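Local coordinates for cellulase (Soil metagenome, PDB 5I2U), which probably hydrolyses beta-1,4-glucosidic linkages of cellulose as a halotolerant, TIM-barrel glycoside hydrolase of family 5, at residues 209-212 and 216-219. Sequence-based numbering, arbitrary orientation.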
ATOM      1  N   ASP A 209     -15.516 -15.740   5.714  1.00 51.03           N
ATOM      2  CA  ASP A 209     -15.594 -16.234   4.336  1.00 44.84           C
ATOM      3  C   ASP A 209     -14.303 -15.901   3.526  1.00 44.39           C
ATOM      4  O   ASP A 209     -14.343 -15.122   2.566  1.00 45.27           O
ATOM      5  CB  ASP A 209     -16.847 -15.613   3.690  1.00 45.87           C
ATOM      6  CG  ASP A 209     -17.127 -16.115   2.273  1.00 45.45           C
ATOM      7  OD1 ASP A 209     -16.746 -17.256   1.918  1.00 44.47           O
ATOM      8  OD2 ASP A 209     -17.773 -15.361   1.521  1.00 50.29           O
ATOM      9  N   PRO A 210     -13.160 -16.500   3.890  1.00 40.58           N
ATOM     10  CA  PRO A 210     -11.912 -16.174   3.183  1.00 41.26           C
ATOM     11  C   PRO A 210     -11.792 -16.817   1.815  1.00 42.25           C
ATOM     12  O   PRO A 210     -12.491 -17.783   1.520  1.00 47.28           O
ATOM     13  CB  PRO A 210     -10.828 -16.729   4.116  1.00 42.03           C
ATOM     14  CG  PRO A 210     -11.493 -17.868   4.801  1.00 44.25           C
ATOM     15  CD  PRO A 210     -12.919 -17.411   5.021  1.00 45.85           C
ATOM     16  N   ILE A 211     -10.864 -16.305   1.011  1.00 42.32           N
ATOM     17  CA  ILE A 211     -10.529 -16.905  -0.279  1.00 42.77           C
ATOM     18  C   ILE A 211      -9.690 -18.165  -0.022  1.00 44.55           C
ATOM     19  O   ILE A 211      -8.702 -18.122   0.705  1.00 44.29           O
ATOM     20  CB  ILE A 211      -9.738 -15.933  -1.183  1.00 41.49           C
ATOM     21  CG1 ILE A 211     -10.536 -14.641  -1.412  1.00 43.27           C
ATOM     22  CG2 ILE A 211      -9.423 -16.567  -2.534  1.00 43.60           C
ATOM     23  CD1 ILE A 211      -9.725 -13.502  -1.990  1.00 43.68           C
ATOM     24  N   ARG A 212     -10.074 -19.273  -0.651  1.00 51.37           N
ATOM     25  CA  ARG A 212      -9.461 -20.576  -0.399  1.00 52.90           C
ATOM     26  C   ARG A 212      -8.634 -21.027  -1.588  1.00 56.77           C
ATOM     27  O   ARG A 212      -8.770 -20.493  -2.700  1.00 52.14           O
ATOM     28  CB  ARG A 212     -10.555 -21.596  -0.101  1.00 61.69           C
ATOM     29  CG  ARG A 212     -11.304 -21.297   1.189  1.00 66.45           C
ATOM     30  CD  ARG A 212     -12.608 -22.068   1.305  1.00 73.06           C
ATOM     31  NE  ARG A 212     -13.185 -21.910   2.643  1.00 76.01           N
ATOM     32  CZ  ARG A 212     -13.875 -20.851   3.077  1.00 80.74           C
ATOM     33  NH1 ARG A 212     -14.115 -19.795   2.287  1.00 84.20           N
ATOM     34  NH2 ARG A 212     -14.339 -20.844   4.325  1.00 79.27           N
ATOM     35  N   ASN A 216       0.187 -16.981  -0.952  1.00 42.38           N
ATOM     36  CA  ASN A 216       0.841 -15.674  -0.997  1.00 40.64           C
ATOM     37  C   ASN A 216      -0.107 -14.508  -1.266  1.00 38.32           C
ATOM     38  O   ASN A 216       0.163 -13.642  -2.100  1.00 36.27           O
ATOM     39  CB  ASN A 216       2.007 -15.691  -1.999  1.00 34.95           C
ATOM     40  CG  ASN A 216       3.189 -16.470  -1.495  1.00 36.38           C
ATOM     41  OD1 ASN A 216       3.204 -16.954  -0.363  1.00 36.77           O
ATOM     42  ND2 ASN A 216       4.191 -16.616  -2.343  1.00 37.78           N
ATOM     43  N   ILE A 217      -1.236 -14.519  -0.569  1.00 37.96           N
ATOM     44  CA  ILE A 217      -2.091 -13.350  -0.509  1.00 42.99           C
ATOM     45  C   ILE A 217      -2.197 -12.856   0.930  1.00 43.46           C
ATOM     46  O   ILE A 217      -2.015 -13.632   1.878  1.00 38.93           O
ATOM     47  CB  ILE A 217      -3.483 -13.576  -1.139  1.00 41.77           C
ATOM     48  CG1 ILE A 217      -4.411 -14.395  -0.239  1.00 44.52           C
ATOM     49  CG2 ILE A 217      -3.342 -14.227  -2.510  1.00 40.95           C
ATOM     50  CD1 ILE A 217      -5.874 -14.157  -0.554  1.00 50.27           C
ATOM     51  N   MET A 218      -2.459 -11.553   1.065  1.00 42.90           N
ATOM     52  CA  MET A 218      -2.813 -10.941   2.344  1.00 38.96           C
ATOM     53  C   MET A 218      -3.976 -10.001   2.136  1.00 38.65           C
ATOM     54  O   MET A 218      -4.277  -9.588   1.016  1.00 39.95           O
ATOM     55  CB  MET A 218      -1.635 -10.182   2.934  1.00 37.44           C
ATOM     56  CG  MET A 218      -0.340 -10.977   2.933  1.00 36.35           C
ATOM     57  SD  MET A 218       1.007 -10.106   3.738  1.00 35.35           S
ATOM     58  CE  MET A 218       0.674 -10.463   5.473  1.00 35.63           C
ATOM     59  N   TYR A 219      -4.638  -9.683   3.237  1.00 41.12           N
ATOM     60  CA  TYR A 219      -5.782  -8.792   3.230  1.00 39.60           C
ATOM     61  C   TYR A 219      -5.377  -7.426   3.779  1.00 40.30           C
ATOM     62  O   TYR A 219      -4.607  -7.344   4.737  1.00 38.11           O
ATOM     63  CB  TYR A 219      -6.912  -9.421   4.035  1.00 39.28           C
ATOM     64  CG  TYR A 219      -7.368 -10.732   3.427  1.00 41.69           C
ATOM     65  CD1 TYR A 219      -8.341 -10.757   2.424  1.00 37.59           C
ATOM     66  CD2 TYR A 219      -6.789 -11.942   3.814  1.00 38.73           C
ATOM     67  CE1 TYR A 219      -8.754 -11.953   1.869  1.00 39.27           C
ATOM     68  CE2 TYR A 219      -7.202 -13.150   3.264  1.00 37.14           C
ATOM     69  CZ  TYR A 219      -8.181 -13.150   2.293  1.00 39.40           C
ATOM     70  OH  TYR A 219      -8.577 -14.343   1.727  1.00 42.96           O
TER
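With CG of Y219 anti to its own carbonyl carbon (chi1 -62°), the phenol ring reaches from strand 217-224 to the loop carrying I211. In I211 the same choice for CG1 (chi1 -58°), followed by an extended second torsion, carries CD1 to the hydroxyl end of the ring and close to I217. The polar link is a single hydrogen bond from I211 N to Y219 OH, 3.1 Å long. It is moderately bent, with an N-H...O angle of 153°. Carbon atoms also lie against this oxygen: I211 CB is 3.5 Å from Y219 OH. P210 CB only skirts Y219 OH, at 4.1 Å. I211 CD1 meets the ring obliquely, 4.3 Å from Y219 CE1. The same I211 CD1 also lies 4.2 Å from I217 CD1. The two isoleucine side chains cross at about a right angle and touch through their CD1 methyls. I211 also packs on K173, S176 and I180 of helix 169-186, while I217 touches I192 and Y219 touches V194 of strand 192-194. The contact thus joins the loop after helix 203-208 to the start of the sixth strand of the (beta/alpha)8 barrel, on the outer, helix-facing side of the sheet. A phenylalanine in place of Y219 would probably keep much of the ring packing but leave the I211 amide without its hydroxyl acceptor. The chemistry is therefore mixed: one phenol oxygen satisfies a backbone N-H at a buried position, with methyl-to-methyl and methyl-to-ring contacts lying beside it.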